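Local coordinates for malonyl acyl carrier protein transacylase (Streptococcus pneumoniae, PDB 3IM8) that probably transfers the malonyl group from malonyl-CoA to holo-acyl carrier protein, supplying malonyl-ACP for fatty acid synthesis, at residues L7-G12 and I272-V277; G12-G17 and K54-R59; T61-L66 and L111-G116; I65-V70 and L103-A108. All coordinates share one frame; numbering follows the deposited sequence.

The four contacts lie in one acyl transferase domain, on or against helix 58-78, near the probable active site. Contact 1 joins strands 4-8 and 268-272 of the parallel sheet and encloses the other three in sequence; contact 2 closes before contacts 3 and 4 open. Contact 2, centred about 12 Å from contact 1 and sharing Gly12 with it, ties the following loop to the end of helix 52-55 and the turn into helix 58-78. Contacts 3 and 4, centres about 9 Å apart, both pack that helix against helix 105-122 and share Ile65 and Leu66. Gln11 meets Gln62, and Gly273 meets Ser69, so the loops leaving the sheet are joined to helix 58-78 by hydrogen bonds.

Contact 1: L7-G12 and I272-V277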
loop_
_atom_site.group_PDB
_atom_site.type_symbol
_atom_site.label_atom_id
_atom_site.label_comp_id
_atom_site.label_asym_id
_atom_site.label_seq_id
_atom_site.Cartn_x
_atom_site.Cartn_y
_atom_site.Cartn_z
ATOM N N LEU A 7 -8.392 -5.069 3.366
ATOM C CA LEU A 7 -7.486 -4.511 2.388
ATOM C C LEU A 7 -6.886 -3.263 3.036
ATOM O O LEU A 7 -7.608 -2.314 3.351
ATOM C CB LEU A 7 -8.270 -4.141 1.164
ATOM C CG LEU A 7 -8.999 -5.299 0.470
ATOM C CD1 LEU A 7 -9.782 -4.767 -0.718
ATOM C CD2 LEU A 7 -8.096 -6.478 0.046
ATOM N N PHE A 8 -5.569 -3.227 3.201
ATOM C CA PHE A 8 -4.988 -2.081 3.946
ATOM C C PHE A 8 -4.445 -0.941 3.049
ATOM O O PHE A 8 -3.694 -1.178 2.134
ATOM C CB PHE A 8 -3.923 -2.564 4.902
ATOM C CG PHE A 8 -4.454 -3.388 6.060
ATOM C CD1 PHE A 8 -4.780 -4.721 5.892
ATOM C CD2 PHE A 8 -4.550 -2.840 7.333
ATOM C CE1 PHE A 8 -5.243 -5.495 6.968
ATOM C CE2 PHE A 8 -4.977 -3.582 8.405
ATOM C CZ PHE A 8 -5.343 -4.919 8.233
ATOM N N ALA A 9 -4.849 0.298 3.346
ATOM C CA ALA A 9 -4.333 1.524 2.734
ATOM C C ALA A 9 -2.816 1.631 2.534
ATOM O O ALA A 9 -2.043 1.173 3.367
ATOM C CB ALA A 9 -4.831 2.787 3.562
ATOM N N GLY A 10 -2.431 2.286 1.433
ATOM C CA GLY A 10 -1.053 2.685 1.144
ATOM C C GLY A 10 -0.731 4.169 1.259
ATOM O O GLY A 10 -1.583 5.021 1.565
ATOM N N GLN A 11 0.538 4.467 1.024
ATOM C CA GLN A 11 1.042 5.836 1.095
ATOM C C GLN A 11 0.240 6.707 0.134
ATOM O O GLN A 11 -0.115 6.252 -0.921
ATOM C CB GLN A 11 2.531 5.817 0.700
ATOM C CG GLN A 11 3.270 7.048 0.944
ATOM C CD GLN A 11 4.701 6.899 0.492
ATOM O OE1 GLN A 11 5.355 5.899 0.786
ATOM N NE2 GLN A 11 5.185 7.888 -0.269
ATOM N N GLY A 12 -0.025 7.966 0.508
ATOM C CA GLY A 12 -0.805 8.874 -0.341
ATOM C C GLY A 12 -2.222 9.081 0.221
ATOM O O GLY A 12 -2.875 10.098 -0.069
ATOM N N ILE A 272 -9.421 -0.974 5.141
ATOM C CA ILE A 272 -9.061 -0.377 6.424
ATOM C C ILE A 272 -8.402 0.968 6.117
ATOM O O ILE A 272 -7.447 0.989 5.372
ATOM C CB ILE A 272 -8.026 -1.255 7.151
ATOM C CG1 ILE A 272 -8.499 -2.697 7.230
ATOM C CG2 ILE A 272 -7.652 -0.621 8.560
ATOM C CD1 ILE A 272 -9.832 -2.850 7.964
ATOM N N GLY A 273 -8.868 2.069 6.711
ATOM C CA GLY A 273 -8.420 3.409 6.314
ATOM C C GLY A 273 -6.982 3.678 6.766
ATOM O O GLY A 273 -6.377 2.821 7.396
ATOM N N PRO A 274 -6.453 4.885 6.489
ATOM C CA PRO A 274 -7.171 6.051 5.931
ATOM C C PRO A 274 -7.591 5.906 4.490
ATOM O O PRO A 274 -6.922 5.209 3.716
ATOM C CB PRO A 274 -6.123 7.178 6.027
ATOM C CG PRO A 274 -4.752 6.449 6.103
ATOM C CD PRO A 274 -5.067 5.212 6.883
ATOM N N GLY A 275 -8.644 6.607 4.092
ATOM C CA GLY A 275 -8.993 6.662 2.671
ATOM C C GLY A 275 -9.841 5.497 2.160
ATOM O O GLY A 275 -10.082 4.535 2.891
ATOM N N LYS A 276 -10.278 5.627 0.906
ATOM C CA LYS A 276 -11.062 4.641 0.196
ATOM C C LYS A 276 -10.478 4.319 -1.219
ATOM O O LYS A 276 -11.202 4.017 -2.180
ATOM C CB LYS A 276 -12.552 5.074 0.175
ATOM C CG LYS A 276 -12.942 6.255 -0.704
ATOM C CD LYS A 276 -14.472 6.431 -0.700
ATOM C CE LYS A 276 -14.884 7.900 -0.336
ATOM N NZ LYS A 276 -15.073 8.707 -1.565
ATOM N N VAL A 277 -9.152 4.318 -1.325
ATOM C CA VAL A 277 -8.494 4.082 -2.630
ATOM C C VAL A 277 -8.685 2.615 -3.131
ATOM O O VAL A 277 -9.009 2.402 -4.284
ATOM C CB VAL A 277 -6.973 4.448 -2.625
ATOM C CG1 VAL A 277 -6.327 4.085 -4.002
ATOM C CG2 VAL A 277 -6.732 5.950 -2.255
#
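Phe8 and Ile272 form a parallel beta bridge where strands 4-8 and 268-272 end side by side in the buried centre of the chain, and the loops that leave the strands stay together just beyond it. The peptide groups flanking Phe8 make the bridge. Ile272 N donates to Leu7 O at 2.9 Å in a nearly straight bond (164°), while Ala9 N reaches Ile272 O at 3.4 Å in a weak one. Both side chains stand on the same face of the sheet and point the same way. Ile272 CG1, anti to its own carbonyl carbon (chi1 -52°), lies over one face of the Phe8 ring, 3.9 Å from the centroid and offset toward the rim, a CH-pi contact; Ile272 CB adds a second touch, 3.8 Å from Phe8 CD2.

These are the two inner strands of a four-stranded parallel sheet, the core of the alpha/beta-hydrolase-like subdomain of FabD-type transacylases. On its other side Phe8 shares backbone hydrogen bonds with Ala87 and Leu89, just ahead of the probable nucleophile Ser90, and its ring rests on helix 92-99. Ile272 packs on Ile72 and Leu76 of helix 58-78.

Beyond the bridge, Ala9 CB is directed at the second loop, where a cis peptide bond precedes Pro274. The methyl is pressed to 3.2 Å from Pro274 O and lies 4.1 Å from Pro274 CD, so it faces both the carbonyl oxygen and the ring of the one residue. Ser69 OG is hydrogen-bonded to Gly273 O, and Glu295 takes the N-H of Gly275.

Contact 2: G12-G17 and K54-R59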
loop_
_atom_site.group_PDB
_atom_site.type_symbol
_atom_site.label_atom_id
_atom_site.label_comp_id
_atom_site.label_asym_id
_atom_site.label_seq_id
_atom_site.Cartn_x
_atom_site.Cartn_y
_atom_site.Cartn_z
ATOM N N GLY A 12 -0.025 7.966 0.508
ATOM C CA GLY A 12 -0.805 8.874 -0.341
ATOM C C GLY A 12 -2.222 9.081 0.221
ATOM O O GLY A 12 -2.875 10.098 -0.069
ATOM N N ALA A 13 -2.707 8.162 1.052
ATOM C CA ALA A 13 -4.092 8.308 1.570
ATOM C C ALA A 13 -4.155 9.064 2.909
ATOM O O ALA A 13 -5.246 9.362 3.404
ATOM C CB ALA A 13 -4.794 6.945 1.709
ATOM N N GLN A 14 -3.017 9.351 3.517
ATOM C CA GLN A 14 -3.018 10.071 4.799
ATOM C C GLN A 14 -3.740 11.444 4.735
ATOM O O GLN A 14 -3.873 12.042 3.667
ATOM C CB GLN A 14 -1.573 10.214 5.336
ATOM C CG GLN A 14 -0.604 11.212 4.577
ATOM C CD GLN A 14 -0.124 10.745 3.178
ATOM O OE1 GLN A 14 -0.413 9.623 2.736
ATOM N NE2 GLN A 14 0.639 11.614 2.491
ATOM N N TYR A 15 -4.193 11.960 5.882
ATOM C CA TYR A 15 -4.737 13.331 5.919
ATOM C C TYR A 15 -4.593 13.824 7.338
ATOM O O TYR A 15 -4.416 13.025 8.271
ATOM C CB TYR A 15 -6.193 13.414 5.332
ATOM C CG TYR A 15 -7.188 12.492 6.032
ATOM C CD1 TYR A 15 -7.461 11.205 5.542
ATOM C CD2 TYR A 15 -7.831 12.910 7.223
ATOM C CE1 TYR A 15 -8.349 10.380 6.199
ATOM C CE2 TYR A 15 -8.705 12.078 7.899
ATOM C CZ TYR A 15 -8.965 10.818 7.394
ATOM O OH TYR A 15 -9.832 9.996 8.108
ATOM N N LEU A 16 -4.593 15.142 7.519
ATOM C CA LEU A 16 -4.329 15.674 8.836
ATOM C C LEU A 16 -5.478 15.228 9.746
ATOM O O LEU A 16 -6.619 15.314 9.375
ATOM C CB LEU A 16 -4.191 17.209 8.796
ATOM C CG LEU A 16 -3.579 18.058 9.925
ATOM C CD1 LEU A 16 -2.063 17.908 9.989
ATOM C CD2 LEU A 16 -3.963 19.540 9.666
ATOM N N GLY A 17 -5.129 14.739 10.927
ATOM C CA GLY A 17 -6.091 14.354 11.926
ATOM C C GLY A 17 -6.655 12.949 11.792
ATOM O O GLY A 17 -7.544 12.594 12.566
ATOM N N LYS A 54 5.248 17.323 7.499
ATOM C CA LYS A 54 5.907 16.091 7.927
ATOM C C LYS A 54 5.026 14.879 7.600
ATOM O O LYS A 54 5.510 13.839 7.206
ATOM C CB LYS A 54 6.197 16.117 9.438
ATOM C CG LYS A 54 7.267 17.072 9.871
ATOM C CD LYS A 54 7.800 16.515 11.134
ATOM C CE LYS A 54 8.293 17.593 12.053
ATOM N NZ LYS A 54 8.354 16.957 13.399
ATOM N N LEU A 55 3.721 15.030 7.800
ATOM C CA LEU A 55 2.775 13.937 7.557
ATOM C C LEU A 55 2.914 13.452 6.104
ATOM O O LEU A 55 2.779 12.236 5.839
ATOM C CB LEU A 55 1.310 14.332 7.902
ATOM C CG LEU A 55 0.151 13.312 7.673
ATOM C CD1 LEU A 55 0.319 11.955 8.462
ATOM C CD2 LEU A 55 -1.231 13.868 7.907
ATOM N N ASN A 56 3.157 14.402 5.184
ATOM C CA ASN A 56 3.313 14.143 3.752
ATOM C C ASN A 56 4.755 13.798 3.337
ATOM O O ASN A 56 5.008 13.579 2.152
ATOM C CB ASN A 56 2.784 15.355 2.930
ATOM C CG ASN A 56 1.259 15.471 2.974
ATOM O OD1 ASN A 56 0.567 14.463 3.108
ATOM N ND2 ASN A 56 0.736 16.685 2.883
ATOM N N GLN A 57 5.691 13.785 4.299
ATOM C CA GLN A 57 7.085 13.306 4.092
ATOM C C GLN A 57 7.253 11.793 4.361
ATOM O O GLN A 57 7.167 11.349 5.497
ATOM C CB GLN A 57 8.101 14.077 4.945
ATOM C CG GLN A 57 8.210 15.563 4.558
ATOM C CD GLN A 57 9.078 16.357 5.564
ATOM O OE1 GLN A 57 10.049 15.800 6.116
ATOM N NE2 GLN A 57 8.703 17.670 5.828
ATOM N N THR A 58 7.592 11.068 3.295
ATOM C CA THR A 58 7.649 9.608 3.256
ATOM C C THR A 58 8.118 8.918 4.550
ATOM O O THR A 58 7.468 7.955 5.013
ATOM C CB THR A 58 8.415 9.113 1.973
ATOM O OG1 THR A 58 7.907 9.809 0.827
ATOM C CG2 THR A 58 8.223 7.602 1.755
ATOM N N ARG A 59 9.203 9.378 5.155
ATOM C CA ARG A 59 9.726 8.736 6.360
ATOM C C ARG A 59 8.746 8.833 7.557
ATOM O O ARG A 59 8.824 8.009 8.468
ATOM C CB ARG A 59 11.122 9.275 6.759
ATOM C CG ARG A 59 11.074 10.693 7.388
ATOM C CD ARG A 59 12.086 10.879 8.498
ATOM N NE ARG A 59 13.482 10.612 8.128
ATOM C CZ ARG A 59 14.104 11.117 7.059
ATOM N NH1 ARG A 59 13.459 11.924 6.203
ATOM N NH2 ARG A 59 15.376 10.790 6.842
#
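Asn56 OD1 receives an N-H of Gln14 NE2 at 2.9 Å, an amide-to-amide bond bent to 153° that joins loop 12-17, which follows strand 4-8, to the turn between helices 52-55 and 58-78 at the protein surface. The two amide planes stand 66° apart, and the donor sits out of the Asn56 carbonyl plane, so the groups meet at a slant. The other end of the Gln14 amide is used within its own loop: Gly12 N donates to Gln14 OE1 at 2.8 Å, in the carbonyl plane and on a lone pair, though its N-H points well off the line. To reach both partners the glutamine folds back, with CG between its backbone N and carbonyl carbon (chi1 71°) and a second bend at chi2.

Next to the amide bond, the aliphatic part of Gln14 lies on Leu55, the last residue of helix 52-55. Gln14 CG is 3.8 Å from Leu55 CG, and Gln14 CB is 4.0 Å from Leu55 CD1. The other methyl, Leu55 CD2, lies along the loop backbone, 3.3 Å from Tyr15 O and 3.6 Å from Leu16 N. Leu55 also rests on Leu47 and Ile48 and on Ala64 of helix 58-78.

The turn is closed by the backbone bond from Gln57 N to Lys54 O and by the hydrogen bond of Thr61 OG1 to Leu55 O. Because Gln14 accepts at one end of its amide and donates at the other, the bonding fixes which way round that amide sits, and it links loop and helix turn without any charged group.

Contact 3: T61-L66 and L111-G116. With ACT (acetate ion), chain B.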
loop_
_atom_site.group_PDB
_atom_site.type_symbol
_atom_site.label_atom_id
_atom_site.label_comp_id
_atom_site.label_asym_id
_atom_site.label_seq_id
_atom_site.Cartn_x
_atom_site.Cartn_y
_atom_site.Cartn_z
ATOM N N THR A 61 5.148 9.570 6.804
ATOM C CA THR A 61 3.917 9.023 6.271
ATOM C C THR A 61 3.777 7.529 6.531
ATOM O O THR A 61 2.671 7.031 6.880
ATOM C CB THR A 61 3.863 9.212 4.763
ATOM O OG1 THR A 61 4.206 10.571 4.469
ATOM C CG2 THR A 61 2.466 8.915 4.242
ATOM N N GLN A 62 4.869 6.795 6.305
ATOM C CA GLN A 62 4.765 5.332 6.362
ATOM C C GLN A 62 4.381 4.833 7.753
ATOM O O GLN A 62 3.405 4.117 7.886
ATOM C CB GLN A 62 6.003 4.640 5.769
ATOM C CG GLN A 62 6.138 4.941 4.241
ATOM C CD GLN A 62 7.071 3.979 3.508
ATOM O OE1 GLN A 62 7.468 2.936 4.044
ATOM N NE2 GLN A 62 7.449 4.342 2.298
ATOM N N PRO A 63 5.109 5.249 8.809
ATOM C CA PRO A 63 4.669 4.808 10.172
ATOM C C PRO A 63 3.360 5.472 10.613
ATOM O O PRO A 63 2.590 4.879 11.357
ATOM C CB PRO A 63 5.852 5.190 11.060
ATOM C CG PRO A 63 6.574 6.335 10.289
ATOM C CD PRO A 63 6.449 5.874 8.849
ATOM N N ALA A 64 3.054 6.658 10.097
ATOM C CA ALA A 64 1.784 7.302 10.456
ATOM C C ALA A 64 0.621 6.484 9.989
ATOM O O ALA A 64 -0.273 6.203 10.768
ATOM C CB ALA A 64 1.665 8.744 9.849
ATOM N N ILE A 65 0.636 6.118 8.697
ATOM C CA ILE A 65 -0.447 5.314 8.118
ATOM C C ILE A 65 -0.435 3.922 8.778
ATOM O O ILE A 65 -1.463 3.419 9.176
ATOM C CB ILE A 65 -0.311 5.163 6.575
ATOM C CG1 ILE A 65 -0.657 6.474 5.892
ATOM C CG2 ILE A 65 -1.282 4.040 6.025
ATOM C CD1 ILE A 65 -0.137 6.577 4.503
ATOM N N LEU A 66 0.737 3.290 8.874
ATOM C CA LEU A 66 0.723 1.930 9.445
ATOM C C LEU A 66 0.096 1.874 10.855
ATOM O O LEU A 66 -0.697 0.990 11.152
ATOM C CB LEU A 66 2.125 1.286 9.444
ATOM C CG LEU A 66 2.188 -0.079 10.164
ATOM C CD1 LEU A 66 2.810 -1.176 9.264
ATOM C CD2 LEU A 66 2.867 -0.007 11.569
ATOM N N LEU A 111 10.382 -0.665 11.465
ATOM C CA LEU A 111 10.819 -1.115 10.180
ATOM C C LEU A 111 10.320 -0.230 9.052
ATOM O O LEU A 111 11.062 -0.019 8.066
ATOM C CB LEU A 111 10.294 -2.505 9.968
ATOM C CG LEU A 111 10.466 -3.240 8.677
ATOM C CD1 LEU A 111 11.964 -3.315 8.292
ATOM C CD2 LEU A 111 9.835 -4.621 8.945
ATOM N N VAL A 112 9.071 0.253 9.149
ATOM C CA VAL A 112 8.552 1.151 8.087
ATOM C C VAL A 112 9.127 2.581 8.185
ATOM O O VAL A 112 9.245 3.241 7.160
ATOM C CB VAL A 112 6.956 1.153 7.888
ATOM C CG1 VAL A 112 6.411 -0.321 7.583
ATOM C CG2 VAL A 112 6.246 1.754 9.084
ATOM N N ALA A 113 9.497 3.042 9.389
ATOM C CA ALA A 113 10.238 4.310 9.511
ATOM C C ALA A 113 11.534 4.249 8.733
ATOM O O ALA A 113 11.891 5.224 8.078
ATOM C CB ALA A 113 10.526 4.653 10.930
ATOM N N LYS A 114 12.209 3.097 8.772
ATOM C CA LYS A 114 13.439 2.873 8.007
ATOM C C LYS A 114 13.158 2.732 6.523
ATOM O O LYS A 114 13.799 3.439 5.712
ATOM C CB LYS A 114 14.185 1.668 8.561
ATOM C CG LYS A 114 15.094 2.035 9.755
ATOM C CD LYS A 114 15.588 0.756 10.438
ATOM C CE LYS A 114 16.616 0.985 11.563
ATOM N NZ LYS A 114 17.921 1.499 10.993
ATOM N N ARG A 115 12.157 1.895 6.171
ATOM C CA ARG A 115 11.695 1.727 4.792
ATOM C C ARG A 115 11.397 3.072 4.150
ATOM O O ARG A 115 11.807 3.319 3.005
ATOM C CB ARG A 115 10.423 0.849 4.703
ATOM C CG ARG A 115 9.955 0.613 3.305
ATOM C CD ARG A 115 8.720 -0.311 3.265
ATOM N NE ARG A 115 8.178 -0.614 1.920
ATOM C CZ ARG A 115 7.206 0.062 1.294
ATOM N NH1 ARG A 115 6.705 1.187 1.798
ATOM N NH2 ARG A 115 6.765 -0.369 0.116
ATOM N N GLY A 116 10.635 3.909 4.866
ATOM C CA GLY A 116 10.269 5.270 4.360
ATOM C C GLY A 116 11.497 6.124 4.025
ATOM O O GLY A 116 11.620 6.673 2.911
HETATM C C ACT B . 4.622 3.280 -1.514
HETATM O O ACT B . 4.933 2.520 -2.510
HETATM O OXT ACT B . 4.983 2.999 -0.245
HETATM C CH3 ACT B . 3.822 4.473 -2.004
#
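Gln62 and Arg115 meet at the wall of the probable active-site pocket, where helices 58-78 and 105-122 pass each other beside Ser90 and His199. Their local axes run roughly antiparallel, at 145°, and approach to 8.0 Å. Arg115 NH1 donates to Gln62 OE1 at 2.9 Å (157°), and the oxygen lies at the guanidinium edge, in its plane. Seen from the glutamine, however, NH1 stands above the carbonyl plane and not on a lone pair, with a C=O...N angle of only 95°. The arginine chain, extended from CG to NE, passes across the tip of the amide oxygen, while Gln62 NE2 bonds to Gln11 OE1 and so steadies the amide from the other end. Gly116 lets the amide come close, with Gln62 CD 3.6 Å from Gly116 CA.

Beside this polar pair the helices are packed by small apolar groups. Val112 CG2 fits against the backbone of Pro63, 3.6 Å from Pro63 CA, at the point where the proline nitrogen leaves helix 58-78 kinked. Val112 CG1 touches Leu66 CD1 at 4.1 Å, and Ala113 CB meets Pro63 CG at 4.3 Å.

Arg115 also faces the pocket. NH1 binds OXT of an acetate, probably from the crystallisation liquor, at 3.2 Å, and NH2 is hydrogen-bonded to Ser90 OG and Gln247 OE1. The acetate bonds in turn to Ser90 OG and His199 NE2. A guanidinium braced by Gln62 and bonded to a carboxylate oxygen here is consistent with holding the malonyl carboxylate, as the active-site arginine does in related malonyl transferases.

Contact 4: I65-V70 and L103-A108; sequences ILATSV and LDFEDA
Phe105 and Ala108, at the start of helix 105-122, pack against Leu66, Ala67 and Val70 of helix 58-78. Just ahead of them, Asp104 is the N-cap: its OD2 accepts from Asp107 N at 2.9 Å (161°), closing the first turn of the helix away from the interface.

Phe105 follows. Its CG is anti to the backbone N (chi1 172°), which swings the ring toward the neighbouring helix. Phe105 CD1 lies 3.6 Å from Val70 CG1, and Phe105 CE1 is 3.8 Å from Val70 CB; the valine comes in obliquely. On the same ring carbon, CE1, Leu66 CD2 also lands at 3.8 Å, while Ala67 CA meets the ring edge near its plane.

Here the start of one long helix is laid against the middle of another, in an apolar seam; helix 58-78 also packs on Ile272 at the end of a strand of the parallel sheet. Helix 27-40 adjoins the seam, with Thr32 touching Phe105 and Ile33 and Ala36 touching Ala67.

One turn on, Ala108 points its CB at Leu66, touching both methyls of that leucine: 3.9 Å to CD2 and 4.1 Å to CD1. Val98 of helix 92-99 is a further neighbour of Ala108.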
loop_
_atom_site.group_PDB
_atom_site.type_symbol
_atom_site.label_atom_id
_atom_site.label_comp_id
_atom_site.label_asym_id
_atom_site.label_seq_id
_atom_site.Cartn_x
_atom_site.Cartn_y
_atom_site.Cartn_z
ATOM N N ILE A 65 0.636 6.118 8.697
ATOM C CA ILE A 65 -0.447 5.314 8.118
ATOM C C ILE A 65 -0.435 3.922 8.778
ATOM O O ILE A 65 -1.463 3.419 9.176
ATOM C CB ILE A 65 -0.311 5.163 6.575
ATOM C CG1 ILE A 65 -0.657 6.474 5.892
ATOM C CG2 ILE A 65 -1.282 4.040 6.025
ATOM C CD1 ILE A 65 -0.137 6.577 4.503
ATOM N N LEU A 66 0.737 3.290 8.874
ATOM C CA LEU A 66 0.723 1.930 9.445
ATOM C C LEU A 66 0.096 1.874 10.855
ATOM O O LEU A 66 -0.697 0.990 11.152
ATOM C CB LEU A 66 2.125 1.286 9.444
ATOM C CG LEU A 66 2.188 -0.079 10.164
ATOM C CD1 LEU A 66 2.810 -1.176 9.264
ATOM C CD2 LEU A 66 2.867 -0.007 11.569
ATOM N N ALA A 67 0.462 2.816 11.715
ATOM C CA ALA A 67 -0.041 2.871 13.074
ATOM C C ALA A 67 -1.536 3.130 13.050
ATOM O O ALA A 67 -2.279 2.500 13.789
ATOM C CB ALA A 67 0.666 3.966 13.843
ATOM N N THR A 68 -1.976 4.047 12.178
ATOM C CA THR A 68 -3.388 4.374 12.049
ATOM C C THR A 68 -4.205 3.191 11.540
ATOM O O THR A 68 -5.190 2.826 12.129
ATOM C CB THR A 68 -3.563 5.539 11.141
ATOM O OG1 THR A 68 -2.928 6.677 11.740
ATOM C CG2 THR A 68 -5.062 5.810 10.963
ATOM N N SER A 69 -3.748 2.580 10.463
ATOM C CA SER A 69 -4.371 1.375 9.937
ATOM C C SER A 69 -4.427 0.213 10.914
ATOM O O SER A 69 -5.481 -0.395 11.060
ATOM C CB SER A 69 -3.621 0.921 8.697
ATOM O OG SER A 69 -3.707 1.949 7.732
ATOM N N VAL A 70 -3.292 -0.155 11.507
ATOM C CA VAL A 70 -3.283 -1.215 12.549
ATOM C C VAL A 70 -4.289 -0.915 13.648
ATOM O O VAL A 70 -5.038 -1.819 14.081
ATOM C CB VAL A 70 -1.883 -1.471 13.110
ATOM C CG1 VAL A 70 -1.899 -2.520 14.218
ATOM C CG2 VAL A 70 -0.984 -1.970 11.964
ATOM N N LEU A 103 4.062 -10.288 11.438
ATOM C CA LEU A 103 4.954 -9.200 11.884
ATOM C C LEU A 103 4.465 -8.549 13.190
ATOM O O LEU A 103 3.292 -8.154 13.275
ATOM C CB LEU A 103 5.101 -8.174 10.745
ATOM C CG LEU A 103 5.831 -6.834 10.917
ATOM C CD1 LEU A 103 7.253 -7.063 11.347
ATOM C CD2 LEU A 103 5.761 -6.118 9.551
ATOM N N ASP A 104 5.339 -8.462 14.205
ATOM C CA ASP A 104 5.006 -7.770 15.465
ATOM C C ASP A 104 4.740 -6.270 15.196
ATOM O O ASP A 104 5.404 -5.644 14.358
ATOM C CB ASP A 104 6.123 -7.943 16.522
ATOM C CG ASP A 104 5.943 -7.024 17.763
ATOM O OD1 ASP A 104 5.129 -7.352 18.658
ATOM O OD2 ASP A 104 6.627 -5.970 17.866
ATOM N N PHE A 105 3.763 -5.715 15.894
ATOM C CA PHE A 105 3.383 -4.358 15.618
ATOM C C PHE A 105 4.528 -3.358 15.863
ATOM O O PHE A 105 4.833 -2.515 14.992
ATOM C CB PHE A 105 2.171 -3.969 16.450
ATOM C CG PHE A 105 1.846 -2.528 16.354
ATOM C CD1 PHE A 105 1.572 -1.960 15.123
ATOM C CD2 PHE A 105 1.824 -1.727 17.495
ATOM C CE1 PHE A 105 1.240 -0.586 15.006
ATOM C CE2 PHE A 105 1.530 -0.383 17.397
ATOM C CZ PHE A 105 1.237 0.191 16.131
ATOM N N GLU A 106 5.140 -3.427 17.044
ATOM C CA GLU A 106 6.279 -2.557 17.374
ATOM C C GLU A 106 7.480 -2.729 16.422
ATOM O O GLU A 106 8.130 -1.748 16.028
ATOM C CB GLU A 106 6.654 -2.733 18.866
ATOM C CG GLU A 106 5.646 -2.027 19.751
ATOM C CD GLU A 106 5.688 -2.415 21.217
ATOM O OE1 GLU A 106 5.373 -3.586 21.541
ATOM O OE2 GLU A 106 5.946 -1.538 22.067
ATOM N N ASP A 107 7.754 -3.966 16.023
ATOM C CA ASP A 107 8.724 -4.234 14.955
ATOM C C ASP A 107 8.361 -3.509 13.630
ATOM O O ASP A 107 9.235 -2.945 12.963
ATOM C CB ASP A 107 8.775 -5.733 14.659
ATOM C CG ASP A 107 9.620 -6.499 15.658
ATOM O OD1 ASP A 107 10.313 -5.840 16.452
ATOM O OD2 ASP A 107 9.546 -7.762 15.678
ATOM N N ALA A 108 7.070 -3.568 13.267
ATOM C CA ALA A 108 6.565 -2.990 12.032
ATOM C C ALA A 108 6.818 -1.492 12.043
ATOM O O ALA A 108 7.328 -0.928 11.099
ATOM C CB ALA A 108 5.064 -3.256 11.918
#